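Local coordinates for protein telomerase reverse transcriptase (Candida albicans SC5314, PDB 6ZDQ) that probably extends chromosome ends as a reverse transcriptase, adding telomeric repeats by copying a template within the telomerase RNA, at residues P329-Y342 against V494-Y507. Residues are numbered along the deposited sequence; the frame is centred on the assembly and turned at random.
Sequences PKLFILKFDMKECY and VDDFLLVTPDSNIY
Phe336 and Phe497 pair across two antiparallel central strands of the reverse transcriptase palm, 332-337 and 496-501. CB of Phe497 sits over one face of the Phe336 ring, 3.6 Å from its centroid, in a CH-pi contact. The ring planes are nearly parallel (6°) but offset, with little overlap between the rings. Phe336 is placed there by its CG lying between backbone N and carbonyl carbon (chi1 61°), which brings the ring across to its partner. Beyond it, Met338 CE packs against Phe497 CE1 (3.5 Å), and Met338 SD lies obliquely to that ring in a Met-aromatic contact. Backbone bonds alternate along the strands, from Phe332 N to Thr501 O (2.8 Å) through Leu334 with Leu499 to Phe336 with Phe497; Met338 N to Asp495 O continues them past the strand.

At the far end, Phe332 can be traced outward. Its CB packs on Tyr507 CD1 (3.4 Å), CG passes Thr501 O, CD2 lies near the carbonyl oxygens of both Thr501 and Pro502, CE2 comes close to Pro502 O near the ring plane, and CZ meets Ser504 CB at 4.1 Å. The ring edge thus packs against the turn into helix 504-514, which Asp503 N-caps by accepting from Asn505 N. Leu334 CG abuts Tyr507 CE1, so this helix covers the face bearing Phe332, Leu334 and Phe336, whereas Leu331 and Leu498 touch helix 307-325.

Backbone pairing sets Asp337 opposite Asp496 as a non-hydrogen-bonded pair, their OD2 atoms 4.2 Å apart, with Asp495 alongside. Lys335 NZ makes a long salt bridge to Asp496 OD2 (4.0 Å). These aspartates match motifs A and C of reverse transcriptases; carboxylates gathered so closely would favour a bound cation, consistent with a magnesium site as in related enzymes.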
loop_
_atom_site.group_PDB
_atom_site.type_symbol
_atom_site.label_atom_id
_atom_site.label_comp_id
_atom_site.label_asym_id
_atom_site.label_seq_id
_atom_site.Cartn_x
_atom_site.Cartn_y
_atom_site.Cartn_z
ATOM N N PRO A 329 -6.954 -2.135 -38.002
ATOM C CA PRO A 329 -5.859 -1.833 -38.930
ATOM C C PRO A 329 -4.534 -1.720 -38.180
ATOM O O PRO A 329 -4.454 -1.925 -36.970
ATOM C CB PRO A 329 -6.280 -0.496 -39.541
ATOM C CG PRO A 329 -7.094 0.152 -38.473
ATOM C CD PRO A 329 -7.820 -0.965 -37.767
ATOM N N LYS A 330 -3.483 -1.386 -38.927
ATOM C CA LYS A 330 -2.145 -1.274 -38.351
ATOM C C LYS A 330 -2.062 -0.007 -37.507
ATOM O O LYS A 330 -2.139 1.108 -38.032
ATOM C CB LYS A 330 -1.089 -1.270 -39.452
ATOM C CG LYS A 330 0.283 -1.717 -38.974
ATOM C CD LYS A 330 1.320 -1.661 -40.083
ATOM C CE LYS A 330 2.579 -2.408 -39.677
ATOM N NZ LYS A 330 3.049 -2.004 -38.324
ATOM N N LEU A 331 -1.899 -0.179 -36.199
ATOM C CA LEU A 331 -1.936 0.919 -35.244
ATOM C C LEU A 331 -0.532 1.420 -34.936
ATOM O O LEU A 331 0.398 0.625 -34.766
ATOM C CB LEU A 331 -2.626 0.476 -33.953
ATOM C CG LEU A 331 -4.041 -0.069 -34.145
ATOM C CD1 LEU A 331 -4.566 -0.697 -32.864
ATOM C CD2 LEU A 331 -4.965 1.038 -34.623
ATOM N N PHE A 332 -0.383 2.741 -34.874
ATOM C CA PHE A 332 0.867 3.371 -34.460
ATOM C C PHE A 332 0.774 3.679 -32.968
ATOM O O PHE A 332 0.034 4.579 -32.559
ATOM C CB PHE A 332 1.130 4.641 -35.266
ATOM C CG PHE A 332 1.247 4.410 -36.748
ATOM C CD1 PHE A 332 2.430 3.942 -37.301
ATOM C CD2 PHE A 332 0.180 4.674 -37.590
ATOM C CE1 PHE A 332 2.540 3.734 -38.665
ATOM C CE2 PHE A 332 0.284 4.467 -38.954
ATOM C CZ PHE A 332 1.467 3.997 -39.492
ATOM N N ILE A 333 1.526 2.938 -32.159
ATOM C CA ILE A 333 1.461 3.060 -30.706
ATOM C C ILE A 333 2.641 3.887 -30.215
ATOM O O ILE A 333 3.730 3.869 -30.801
ATOM C CB ILE A 333 1.421 1.672 -30.028
ATOM C CG1 ILE A 333 0.287 0.825 -30.608
ATOM C CG2 ILE A 333 1.212 1.808 -28.533
ATOM C CD1 ILE A 333 0.728 -0.174 -31.649
ATOM N N LEU A 334 2.424 4.622 -29.120
ATOM C CA LEU A 334 3.452 5.493 -28.550
ATOM C C LEU A 334 3.319 5.452 -27.029
ATOM O O LEU A 334 2.391 6.043 -26.469
ATOM C CB LEU A 334 3.327 6.912 -29.086
ATOM C CG LEU A 334 4.256 7.255 -30.253
ATOM C CD1 LEU A 334 4.083 8.699 -30.656
ATOM C CD2 LEU A 334 5.703 6.995 -29.885
ATOM N N LYS A 335 4.241 4.746 -26.373
ATOM C CA LYS A 335 4.262 4.623 -24.918
ATOM C C LYS A 335 5.468 5.390 -24.386
ATOM O O LYS A 335 6.614 5.026 -24.668
ATOM C CB LYS A 335 4.310 3.156 -24.492
ATOM C CG LYS A 335 4.171 2.931 -22.993
ATOM C CD LYS A 335 5.520 2.768 -22.312
ATOM C CE LYS A 335 5.351 2.546 -20.819
ATOM N NZ LYS A 335 6.656 2.359 -20.128
ATOM N N PHE A 336 5.208 6.449 -23.621
ATOM C CA PHE A 336 6.266 7.229 -22.997
ATOM C C PHE A 336 5.825 7.658 -21.604
ATOM O O PHE A 336 4.642 7.614 -21.263
ATOM C CB PHE A 336 6.658 8.450 -23.844
ATOM C CG PHE A 336 5.541 9.429 -24.068
ATOM C CD1 PHE A 336 4.581 9.197 -25.040
ATOM C CD2 PHE A 336 5.466 10.596 -23.325
ATOM C CE1 PHE A 336 3.559 10.103 -25.255
ATOM C CE2 PHE A 336 4.447 11.506 -23.536
ATOM C CZ PHE A 336 3.494 11.260 -24.505
ATOM N N ASP A 337 6.800 8.072 -20.797
ATOM C CA ASP A 337 6.550 8.462 -19.418
ATOM C C ASP A 337 7.468 9.615 -19.038
ATOM O O ASP A 337 8.464 9.893 -19.709
ATOM C CB ASP A 337 6.751 7.288 -18.449
ATOM C CG ASP A 337 8.184 6.795 -18.419
ATOM O OD1 ASP A 337 8.743 6.503 -19.498
ATOM O OD2 ASP A 337 8.756 6.707 -17.311
ATOM N N MET A 338 7.112 10.289 -17.947
ATOM C CA MET A 338 7.854 11.440 -17.453
ATOM C C MET A 338 8.733 11.020 -16.281
ATOM O O MET A 338 8.262 10.361 -15.348
ATOM C CB MET A 338 6.899 12.555 -17.024
ATOM C CG MET A 338 5.901 12.959 -18.099
ATOM S SD MET A 338 6.699 13.587 -19.587
ATOM C CE MET A 338 5.314 13.655 -20.718
ATOM N N LYS A 339 10.008 11.399 -16.336
ATOM C CA LYS A 339 10.942 11.077 -15.267
ATOM C C LYS A 339 10.835 12.106 -14.147
ATOM O O LYS A 339 10.785 13.312 -14.406
ATOM C CB LYS A 339 12.373 11.016 -15.804
ATOM C CG LYS A 339 12.810 12.250 -16.580
ATOM C CD LYS A 339 14.248 12.121 -17.056
ATOM C CE LYS A 339 14.685 13.352 -17.837
ATOM N NZ LYS A 339 16.104 13.251 -18.281
ATOM N N GLU A 340 10.797 11.622 -12.904
ATOM C CA GLU A 340 10.749 12.476 -11.717
ATOM C C GLU A 340 9.611 13.492 -11.814
ATOM O O GLU A 340 9.803 14.696 -11.639
ATOM C CB GLU A 340 12.092 13.178 -11.498
ATOM C CG GLU A 340 13.248 12.242 -11.157
ATOM C CD GLU A 340 14.600 12.941 -11.165
ATOM O OE1 GLU A 340 14.906 13.650 -12.148
ATOM O OE2 GLU A 340 15.358 12.781 -10.185
ATOM N N CYS A 341 8.410 12.988 -12.115
ATOM C CA CYS A 341 7.264 13.868 -12.348
ATOM C C CYS A 341 7.006 14.783 -11.155
ATOM O O CYS A 341 6.917 16.005 -11.308
ATOM C CB CYS A 341 6.020 13.040 -12.674
ATOM S SG CYS A 341 5.539 11.862 -11.393
ATOM N N TYR A 342 6.894 14.209 -9.954
ATOM C CA TYR A 342 6.638 15.023 -8.767
ATOM C C TYR A 342 7.813 15.942 -8.451
ATOM O O TYR A 342 7.617 17.076 -7.997
ATOM C CB TYR A 342 6.323 14.130 -7.568
ATOM C CG TYR A 342 4.977 13.448 -7.646
ATOM C CD1 TYR A 342 3.802 14.162 -7.445
ATOM C CD2 TYR A 342 4.880 12.090 -7.917
ATOM C CE1 TYR A 342 2.568 13.542 -7.516
ATOM C CE2 TYR A 342 3.653 11.461 -7.990
ATOM C CZ TYR A 342 2.500 12.191 -7.788
ATOM O OH TYR A 342 1.277 11.561 -7.861
ATOM N N VAL A 494 -1.055 8.538 -14.667
ATOM C CA VAL A 494 -0.491 9.488 -13.714
ATOM C C VAL A 494 0.654 10.241 -14.372
ATOM O O VAL A 494 0.625 11.472 -14.490
ATOM C CB VAL A 494 -0.028 8.769 -12.437
ATOM C CG1 VAL A 494 0.706 9.739 -11.516
ATOM C CG2 VAL A 494 -1.218 8.142 -11.734
ATOM N N ASP A 495 1.668 9.490 -14.808
ATOM C CA ASP A 495 2.810 10.028 -15.533
ATOM C C ASP A 495 3.158 9.226 -16.776
ATOM O O ASP A 495 3.954 9.710 -17.586
ATOM C CB ASP A 495 4.050 10.113 -14.622
ATOM C CG ASP A 495 4.532 8.748 -14.145
ATOM O OD1 ASP A 495 3.685 7.862 -13.915
ATOM O OD2 ASP A 495 5.761 8.559 -14.004
ATOM N N ASP A 496 2.590 8.039 -16.971
ATOM C CA ASP A 496 2.830 7.268 -18.181
ATOM C C ASP A 496 1.755 7.580 -19.217
ATOM O O ASP A 496 0.568 7.675 -18.891
ATOM C CB ASP A 496 2.858 5.767 -17.881
ATOM C CG ASP A 496 4.004 5.370 -16.958
ATOM O OD1 ASP A 496 3.917 5.653 -15.746
ATOM O OD2 ASP A 496 4.988 4.769 -17.443
ATOM N N PHE A 497 2.180 7.740 -20.467
ATOM C CA PHE A 497 1.300 8.139 -21.555
ATOM C C PHE A 497 1.249 7.050 -22.616
ATOM O O PHE A 497 2.224 6.325 -22.837
ATOM C CB PHE A 497 1.764 9.450 -22.206
ATOM C CG PHE A 497 1.683 10.651 -21.305
ATOM C CD1 PHE A 497 2.571 10.806 -20.254
ATOM C CD2 PHE A 497 0.739 11.639 -21.528
ATOM C CE1 PHE A 497 2.505 11.910 -19.429
ATOM C CE2 PHE A 497 0.671 12.749 -20.707
ATOM C CZ PHE A 497 1.557 12.884 -19.656
ATOM N N LEU A 498 0.099 6.946 -23.280
ATOM C CA LEU A 498 -0.098 5.975 -24.344
ATOM C C LEU A 498 -0.909 6.615 -25.459
ATOM O O LEU A 498 -1.871 7.341 -25.197
ATOM C CB LEU A 498 -0.811 4.718 -23.830
ATOM C CG LEU A 498 -0.911 3.542 -24.802
ATOM C CD1 LEU A 498 0.469 2.983 -25.109
ATOM C CD2 LEU A 498 -1.821 2.459 -24.246
ATOM N N LEU A 499 -0.516 6.341 -26.702
ATOM C CA LEU A 499 -1.229 6.843 -27.868
ATOM C C LEU A 499 -1.352 5.725 -28.888
ATOM O O LEU A 499 -0.351 5.105 -29.253
ATOM C CB LEU A 499 -0.514 8.052 -28.486
ATOM C CG LEU A 499 -1.156 8.678 -29.728
ATOM C CD1 LEU A 499 -1.055 10.191 -29.665
ATOM C CD2 LEU A 499 -0.510 8.159 -31.005
ATOM N N VAL A 500 -2.578 5.466 -29.336
ATOM C CA VAL A 500 -2.854 4.461 -30.356
ATOM C C VAL A 500 -3.715 5.110 -31.431
ATOM O O VAL A 500 -4.793 5.636 -31.129
ATOM C CB VAL A 500 -3.558 3.222 -29.776
ATOM C CG1 VAL A 500 -3.823 2.208 -30.869
ATOM C CG2 VAL A 500 -2.726 2.603 -28.659
ATOM N N THR A 501 -3.243 5.074 -32.681
ATOM C CA THR A 501 -4.020 5.625 -33.782
ATOM C C THR A 501 -3.546 5.022 -35.092
ATOM O O THR A 501 -2.343 4.769 -35.242
ATOM C CB THR A 501 -3.911 7.155 -33.840
ATOM O OG1 THR A 501 -4.675 7.647 -34.948
ATOM C CG2 THR A 501 -2.455 7.597 -33.989
ATOM N N PRO A 502 -4.449 4.754 -36.041
ATOM C CA PRO A 502 -3.999 4.336 -37.376
ATOM C C PRO A 502 -3.496 5.484 -38.232
ATOM O O PRO A 502 -2.839 5.229 -39.251
ATOM C CB PRO A 502 -5.258 3.704 -37.986
ATOM C CG PRO A 502 -6.379 4.430 -37.325
ATOM C CD PRO A 502 -5.917 4.731 -35.919
ATOM N N ASP A 503 -3.781 6.729 -37.858
ATOM C CA ASP A 503 -3.335 7.888 -38.622
ATOM C C ASP A 503 -1.849 8.120 -38.372
ATOM O O ASP A 503 -1.427 8.295 -37.223
ATOM C CB ASP A 503 -4.150 9.120 -38.235
ATOM C CG ASP A 503 -4.042 10.244 -39.254
ATOM O OD1 ASP A 503 -3.056 10.279 -40.020
ATOM O OD2 ASP A 503 -4.951 11.101 -39.285
ATOM N N SER A 504 -1.057 8.122 -39.447
ATOM C CA SER A 504 0.372 8.393 -39.316
ATOM C C SER A 504 0.632 9.867 -39.031
ATOM O O SER A 504 1.577 10.208 -38.310
ATOM C CB SER A 504 1.110 7.952 -40.580
ATOM O OG SER A 504 0.663 8.686 -41.706
ATOM N N ASN A 505 -0.189 10.755 -39.601
ATOM C CA ASN A 505 -0.016 12.186 -39.364
ATOM C C ASN A 505 -0.193 12.529 -37.890
ATOM O O ASN A 505 0.489 13.417 -37.363
ATOM C CB ASN A 505 -0.998 12.978 -40.226
ATOM C CG ASN A 505 -0.711 14.466 -40.215
ATOM O OD1 ASN A 505 -1.216 15.203 -39.368
ATOM N ND2 ASN A 505 0.105 14.917 -41.161
ATOM N N ILE A 506 -1.108 11.838 -37.208
ATOM C CA ILE A 506 -1.263 12.028 -35.768
ATOM C C ILE A 506 -0.046 11.487 -35.027
ATOM O O ILE A 506 0.431 12.092 -34.058
ATOM C CB ILE A 506 -2.572 11.375 -35.285
ATOM C CG1 ILE A 506 -3.780 12.147 -35.821
ATOM C CG2 ILE A 506 -2.620 11.296 -33.768
ATOM C CD1 ILE A 506 -3.846 13.587 -35.350
ATOM N N TYR A 507 0.477 10.342 -35.475
ATOM C CA TYR A 507 1.663 9.759 -34.854
ATOM C C TYR A 507 2.842 10.726 -34.876
ATOM O O TYR A 507 3.553 10.873 -33.875
ATOM C CB TYR A 507 2.023 8.454 -35.570
ATOM C CG TYR A 507 3.361 7.854 -35.187
ATOM C CD1 TYR A 507 3.454 6.905 -34.178
ATOM C CD2 TYR A 507 4.526 8.216 -35.852
ATOM C CE1 TYR A 507 4.671 6.343 -33.833
ATOM C CE2 TYR A 507 5.748 7.664 -35.510
ATOM C CZ TYR A 507 5.814 6.729 -34.502
ATOM O OH TYR A 507 7.030 6.174 -34.163
#